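PDB 6EWN: HspA from Thermosynechococcus vulcanus, which probably acts as a small heat shock protein chaperone, holding unfolding proteins so that they do not aggregate. Local coordinates for residues E13-K18 / P70-I75; T78-E83 / L89-P94. All coordinates share one frame; numbering follows the deposited sequence.

Contact 1: E13-K18 / P70-I75. With URE (urea), chain Q.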
loop_
_atom_site.group_PDB
_atom_site.type_symbol
_atom_site.label_atom_id
_atom_site.label_comp_id
_atom_site.label_asym_id
_atom_site.label_seq_id
_atom_site.Cartn_x
_atom_site.Cartn_y
_atom_site.Cartn_z
ATOM N N GLU A 13 -17.119 -9.890 3.041
ATOM C CA GLU A 13 -16.504 -10.864 2.150
ATOM C C GLU A 13 -14.997 -10.672 2.008
ATOM O O GLU A 13 -14.385 -11.237 1.104
ATOM C CB GLU A 13 -17.176 -10.832 0.776
ATOM C CG GLU A 13 -18.598 -11.392 0.766
ATOM C CD GLU A 13 -19.322 -11.077 2.048
ATOM O OE1 GLU A 13 -19.303 -9.873 2.362
ATOM O OE2 GLU A 13 -19.831 -11.986 2.773
ATOM N N ALA A 14 -14.385 -9.877 2.879
ATOM C CA ALA A 14 -12.931 -9.784 2.944
ATOM C C ALA A 14 -12.559 -8.611 3.839
ATOM O O ALA A 14 -13.347 -7.673 3.995
ATOM C CB ALA A 14 -12.296 -9.633 1.550
ATOM N N LEU A 15 -11.405 -8.731 4.493
ATOM C CA LEU A 15 -10.669 -7.606 5.054
ATOM C C LEU A 15 -9.783 -7.011 3.962
ATOM O O LEU A 15 -8.801 -7.628 3.520
ATOM C CB LEU A 15 -9.836 -8.038 6.258
ATOM C CG LEU A 15 -10.578 -8.245 7.589
ATOM C CD1 LEU A 15 -9.750 -9.174 8.447
ATOM C CD2 LEU A 15 -10.777 -6.945 8.328
ATOM N N LEU A 16 -10.144 -5.796 3.554
ATOM C CA LEU A 16 -9.507 -5.000 2.521
ATOM C C LEU A 16 -9.002 -3.690 3.130
ATOM O O LEU A 16 -8.838 -3.594 4.341
ATOM C CB LEU A 16 -10.499 -4.695 1.391
ATOM C CG LEU A 16 -11.539 -5.744 0.939
ATOM C CD1 LEU A 16 -12.887 -5.591 1.639
ATOM C CD2 LEU A 16 -11.728 -5.745 -0.595
ATOM N N LEU A 17 -8.798 -2.677 2.292
ATOM C CA LEU A 17 -8.183 -1.389 2.619
ATOM C C LEU A 17 -7.655 -0.802 1.317
ATOM O O LEU A 17 -7.205 -1.541 0.427
ATOM C CB LEU A 17 -7.037 -1.518 3.640
ATOM C CG LEU A 17 -6.232 -0.318 4.191
ATOM C CD1 LEU A 17 -5.353 -0.717 5.343
ATOM C CD2 LEU A 17 -5.332 0.252 3.202
ATOM N N LYS A 18 -7.710 0.526 1.209
ATOM C CA LYS A 18 -7.153 1.278 0.094
ATOM C C LYS A 18 -5.863 1.968 0.506
ATOM O O LYS A 18 -5.716 2.427 1.636
ATOM C CB LYS A 18 -8.143 2.326 -0.381
ATOM C CG LYS A 18 -9.578 1.925 -0.186
ATOM C CD LYS A 18 -9.870 0.625 -0.840
ATOM C CE LYS A 18 -10.556 0.827 -2.163
ATOM N NZ LYS A 18 -9.940 -0.079 -3.133
ATOM N N PRO A 70 -3.637 -2.482 12.965
ATOM C CA PRO A 70 -4.071 -3.735 13.592
ATOM C C PRO A 70 -5.317 -4.335 12.938
ATOM O O PRO A 70 -6.161 -3.651 12.348
ATOM C CB PRO A 70 -4.372 -3.326 15.041
ATOM C CG PRO A 70 -3.827 -1.902 15.201
ATOM C CD PRO A 70 -3.833 -1.315 13.855
ATOM N N LEU A 71 -5.451 -5.641 13.126
ATOM C CA LEU A 71 -6.482 -6.471 12.535
ATOM C C LEU A 71 -7.378 -7.091 13.619
ATOM O O LEU A 71 -6.966 -7.192 14.778
ATOM C CB LEU A 71 -5.797 -7.582 11.729
ATOM C CG LEU A 71 -5.899 -7.790 10.243
ATOM C CD1 LEU A 71 -4.679 -8.436 9.771
ATOM C CD2 LEU A 71 -6.949 -8.725 10.009
ATOM N N PRO A 72 -8.578 -7.571 13.269
ATOM C CA PRO A 72 -9.377 -8.387 14.206
ATOM C C PRO A 72 -9.059 -9.867 14.254
ATOM O O PRO A 72 -9.568 -10.561 15.152
ATOM C CB PRO A 72 -10.791 -8.232 13.695
ATOM C CG PRO A 72 -10.719 -7.186 12.584
ATOM C CD PRO A 72 -9.341 -7.243 12.068
ATOM N N VAL A 73 -8.251 -10.356 13.327
ATOM C CA VAL A 73 -8.029 -11.773 13.148
ATOM C C VAL A 73 -6.594 -11.980 12.724
ATOM O O VAL A 73 -6.058 -11.203 11.936
ATOM C CB VAL A 73 -8.980 -12.405 12.086
ATOM C CG1 VAL A 73 -10.240 -12.984 12.736
ATOM C CG2 VAL A 73 -9.310 -11.424 10.896
ATOM N N ARG A 74 -6.003 -13.078 13.209
ATOM C CA ARG A 74 -4.718 -13.570 12.714
ATOM C C ARG A 74 -4.808 -13.946 11.244
ATOM O O ARG A 74 -5.751 -14.621 10.806
ATOM C CB ARG A 74 -4.256 -14.801 13.512
ATOM C CG ARG A 74 -3.155 -15.649 12.813
ATOM C CD ARG A 74 -1.935 -15.863 13.680
ATOM N NE ARG A 74 -1.386 -14.609 14.173
ATOM C CZ ARG A 74 -1.530 -14.149 15.401
ATOM N NH1 ARG A 74 -2.168 -14.845 16.320
ATOM N NH2 ARG A 74 -1.001 -12.990 15.720
ATOM N N ILE A 75 -3.767 -13.580 10.506
ATOM C CA ILE A 75 -3.787 -13.648 9.054
ATOM C C ILE A 75 -3.268 -14.980 8.537
ATOM O O ILE A 75 -2.938 -15.884 9.322
ATOM C CB ILE A 75 -2.951 -12.504 8.475
ATOM C CG1 ILE A 75 -1.468 -12.768 8.767
ATOM C CG2 ILE A 75 -3.415 -11.204 9.085
ATOM C CD1 ILE A 75 -0.591 -12.756 7.528
HETATM C C URE Q . -2.255 1.478 13.322
HETATM O O URE Q . -2.602 1.453 14.376
HETATM N N1 URE Q . -1.111 0.819 12.787
HETATM N N2 URE Q . -3.160 2.231 12.666
#
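The pyrrolidine ring of P72 meets L15 through its CD atom rather than over a ring face: L15 CD2 comes to 4.0 Å from P72 CD. The ring of P70, further back along the same loop, makes no contact with L15. It turns instead to a bound urea, placing CD over one face of that flat molecule, 3.1 Å from the urea O, as part of a pocket shared with V68 and I69.

L15 carries the contact, alone in 13-18, and uses both of its methyls. CD2 is the nearer of the two to the proline, though CD1 is also close to P72 CD, at 4.1 Å. CD1 at the same time enters the angle between L71 and V73, lying 3.2 Å from L71 CD2 and 3.4 Å from V73 CG2. Both of these pairs are tighter than usual van der Waals contact, and in both the side chains run slantwise across each other. The torsions explain the fit: L15 sets CG anti to its carbonyl carbon (chi1 -77°), which sends the fork toward the loop, whereas V73 holds CG2 between its own N and carbonyl carbon, where it can reach CD1. L71 supplies just one methyl, CD2.

No hydrogen bond crosses the interface, and only 121 Å² is buried. L17 on I69 continues the apolar packing around it. This is apolar packing of two loops 52 residues apart in sequence: it joins 13-18, ahead of helix 25-28, to 70-75, between strands 38-42 and 81-84, within the alpha-crystallin domain, the beta-sandwich characteristic of the small heat shock proteins.

Contact 2: T78-E83 / L89-P94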
loop_
_atom_site.group_PDB
_atom_site.type_symbol
_atom_site.label_atom_id
_atom_site.label_comp_id
_atom_site.label_asym_id
_atom_site.label_seq_id
_atom_site.Cartn_x
_atom_site.Cartn_y
_atom_site.Cartn_z
ATOM N N THR A 78 -0.006 -16.958 3.030
ATOM C CA THR A 78 -0.338 -17.515 1.718
ATOM C C THR A 78 -1.667 -17.031 1.131
ATOM O O THR A 78 -1.706 -16.040 0.402
ATOM C CB THR A 78 -0.359 -19.056 1.766
ATOM O OG1 THR A 78 -1.560 -19.501 2.410
ATOM C CG2 THR A 78 0.848 -19.584 2.525
ATOM N N SER A 79 -2.739 -17.755 1.452
ATOM C CA SER A 79 -4.100 -17.481 0.973
ATOM C C SER A 79 -4.402 -16.059 0.486
ATOM O O SER A 79 -5.247 -15.872 -0.390
ATOM C CB SER A 79 -5.106 -17.850 2.067
ATOM O OG SER A 79 -4.546 -17.672 3.357
ATOM N N VAL A 80 -3.728 -15.064 1.051
ATOM C CA VAL A 80 -3.963 -13.674 0.668
ATOM C C VAL A 80 -3.309 -13.270 -0.654
ATOM O O VAL A 80 -2.178 -13.656 -0.948
ATOM C CB VAL A 80 -3.465 -12.711 1.762
ATOM C CG1 VAL A 80 -4.119 -11.346 1.606
ATOM C CG2 VAL A 80 -3.740 -13.288 3.142
ATOM N N LYS A 81 -4.038 -12.480 -1.441
ATOM C CA LYS A 81 -3.554 -11.977 -2.725
ATOM C C LYS A 81 -2.977 -10.566 -2.688
ATOM O O LYS A 81 -3.329 -9.725 -1.856
ATOM C CB LYS A 81 -4.669 -12.001 -3.750
ATOM C CG LYS A 81 -4.394 -12.954 -4.902
ATOM C CD LYS A 81 -4.539 -14.373 -4.380
ATOM C CE LYS A 81 -3.247 -14.962 -3.900
ATOM N NZ LYS A 81 -2.569 -15.398 -5.020
ATOM N N ALA A 82 -2.112 -10.306 -3.674
ATOM C CA ALA A 82 -1.343 -9.068 -3.767
ATOM C C ALA A 82 -1.359 -8.573 -5.201
ATOM O O ALA A 82 -0.855 -9.249 -6.101
ATOM C CB ALA A 82 0.109 -9.280 -3.311
ATOM N N GLU A 83 -1.887 -7.372 -5.406
ATOM C CA GLU A 83 -1.880 -6.782 -6.734
ATOM C C GLU A 83 -1.953 -5.263 -6.618
ATOM O O GLU A 83 -2.851 -4.714 -5.972
ATOM C CB GLU A 83 -3.030 -7.324 -7.587
ATOM C CG GLU A 83 -2.879 -8.783 -7.933
ATOM C CD GLU A 83 -3.310 -9.110 -9.320
ATOM O OE1 GLU A 83 -3.929 -8.259 -9.963
ATOM O OE2 GLU A 83 -3.001 -10.220 -9.794
ATOM N N LEU A 89 -2.572 0.662 -4.668
ATOM C CA LEU A 89 -2.256 -0.656 -4.129
ATOM C C LEU A 89 -3.508 -1.295 -3.578
ATOM O O LEU A 89 -4.366 -0.612 -3.012
ATOM C CB LEU A 89 -1.229 -0.592 -3.024
ATOM C CG LEU A 89 -0.868 -1.925 -2.380
ATOM C CD1 LEU A 89 0.292 -2.567 -3.109
ATOM C CD2 LEU A 89 -0.584 -1.718 -0.856
ATOM N N HIS A 90 -3.604 -2.605 -3.758
ATOM C CA HIS A 90 -4.736 -3.368 -3.260
ATOM C C HIS A 90 -4.285 -4.776 -2.867
ATOM O O HIS A 90 -4.045 -5.645 -3.722
ATOM C CB HIS A 90 -5.853 -3.404 -4.296
ATOM C CG HIS A 90 -7.145 -3.875 -3.731
ATOM N ND1 HIS A 90 -7.586 -3.478 -2.490
ATOM C CD2 HIS A 90 -8.086 -4.712 -4.221
ATOM C CE1 HIS A 90 -8.726 -4.071 -2.227
ATOM N NE2 HIS A 90 -9.054 -4.826 -3.262
ATOM N N LEU A 91 -4.168 -4.989 -1.557
ATOM C CA LEU A 91 -3.953 -6.303 -0.968
ATOM C C LEU A 91 -5.131 -6.545 -0.046
ATOM O O LEU A 91 -5.298 -5.836 0.962
ATOM C CB LEU A 91 -2.630 -6.397 -0.206
ATOM C CG LEU A 91 -2.459 -7.685 0.635
ATOM C CD1 LEU A 91 -1.215 -8.509 0.269
ATOM C CD2 LEU A 91 -2.474 -7.359 2.121
ATOM N N THR A 92 -5.943 -7.537 -0.421
ATOM C CA THR A 92 -7.171 -7.916 0.280
ATOM C C THR A 92 -6.967 -9.138 1.163
ATOM O O THR A 92 -7.049 -10.263 0.682
ATOM C CB THR A 92 -8.282 -8.207 -0.725
ATOM O OG1 THR A 92 -8.105 -7.392 -1.898
ATOM C CG2 THR A 92 -9.542 -7.876 -0.099
ATOM N N LEU A 93 -6.805 -8.921 2.470
ATOM C CA LEU A 93 -6.787 -10.011 3.457
ATOM C C LEU A 93 -8.211 -10.487 3.676
ATOM O O LEU A 93 -8.934 -9.840 4.438
ATOM C CB LEU A 93 -6.228 -9.580 4.822
ATOM C CG LEU A 93 -4.721 -9.513 5.075
ATOM C CD1 LEU A 93 -4.278 -8.084 5.225
ATOM C CD2 LEU A 93 -4.360 -10.291 6.259
ATOM N N PRO A 94 -8.683 -11.568 3.043
ATOM C CA PRO A 94 -10.049 -12.000 3.337
ATOM C C PRO A 94 -10.171 -12.420 4.806
ATOM O O PRO A 94 -9.441 -11.908 5.666
ATOM C CB PRO A 94 -10.259 -13.170 2.363
ATOM C CG PRO A 94 -9.234 -12.976 1.295
ATOM C CD PRO A 94 -8.057 -12.499 2.084
#
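V80 and L91 touch across an antiparallel beta hairpin whose strands, 81-83 and 89-92, run 5.2 Å apart at 174° between their directions. L91 stands with CG anti to its backbone N (chi1 170°), which carries the isobutyl group over the neighbouring strand: CD1 lies 3.2 Å from K81 O and 3.9 Å from A82 CB, on the same side as A82. V80, just before K81, has its CG1 likewise anti to N. This methyl drops between the main chain and side chains of 91-94, 3.3 Å from T92 O and 4.0 Å from L93 CG, with P94 CD also beside it. With an alanine in place of L91, the CG and CD1 contacts to K81 O would go, and V80 CG1 and A82 CB would probably be left without their shared apolar neighbour.

H90 projects from the other face, along with E83 and T92, and the T92 hydroxyl sits above one face of its imidazole, offset toward the rim. The main-chain hydrogen bonds between the segments are both at E83-H90. There E83 N donates to H90 O at 3.2 Å and 150°, tilted from the carbonyl plane, while the return bond from H90 N to E83 O is weak.

Contact 2 is a surface contact, a hairpin held by main-chain pairing between segments close in sequence; contact 1 is partly buried, joins distant loops by carbon-to-carbon packing alone and contains the one buried touching residue of the two, L15. They hold different elements, but their centres lie 10 Å apart and they interlock: L16 and A14 pack on T92, and I75 on L93, tying both loops of contact 1 to strand 89-92 and the residues that follow it. L91 and L93 also touch V38 of strand 38-42. Urea reaches both, at P70, L16 and H90. The short strands and one weak bond of the hairpin are consistent with a domain at an early stage of denaturation.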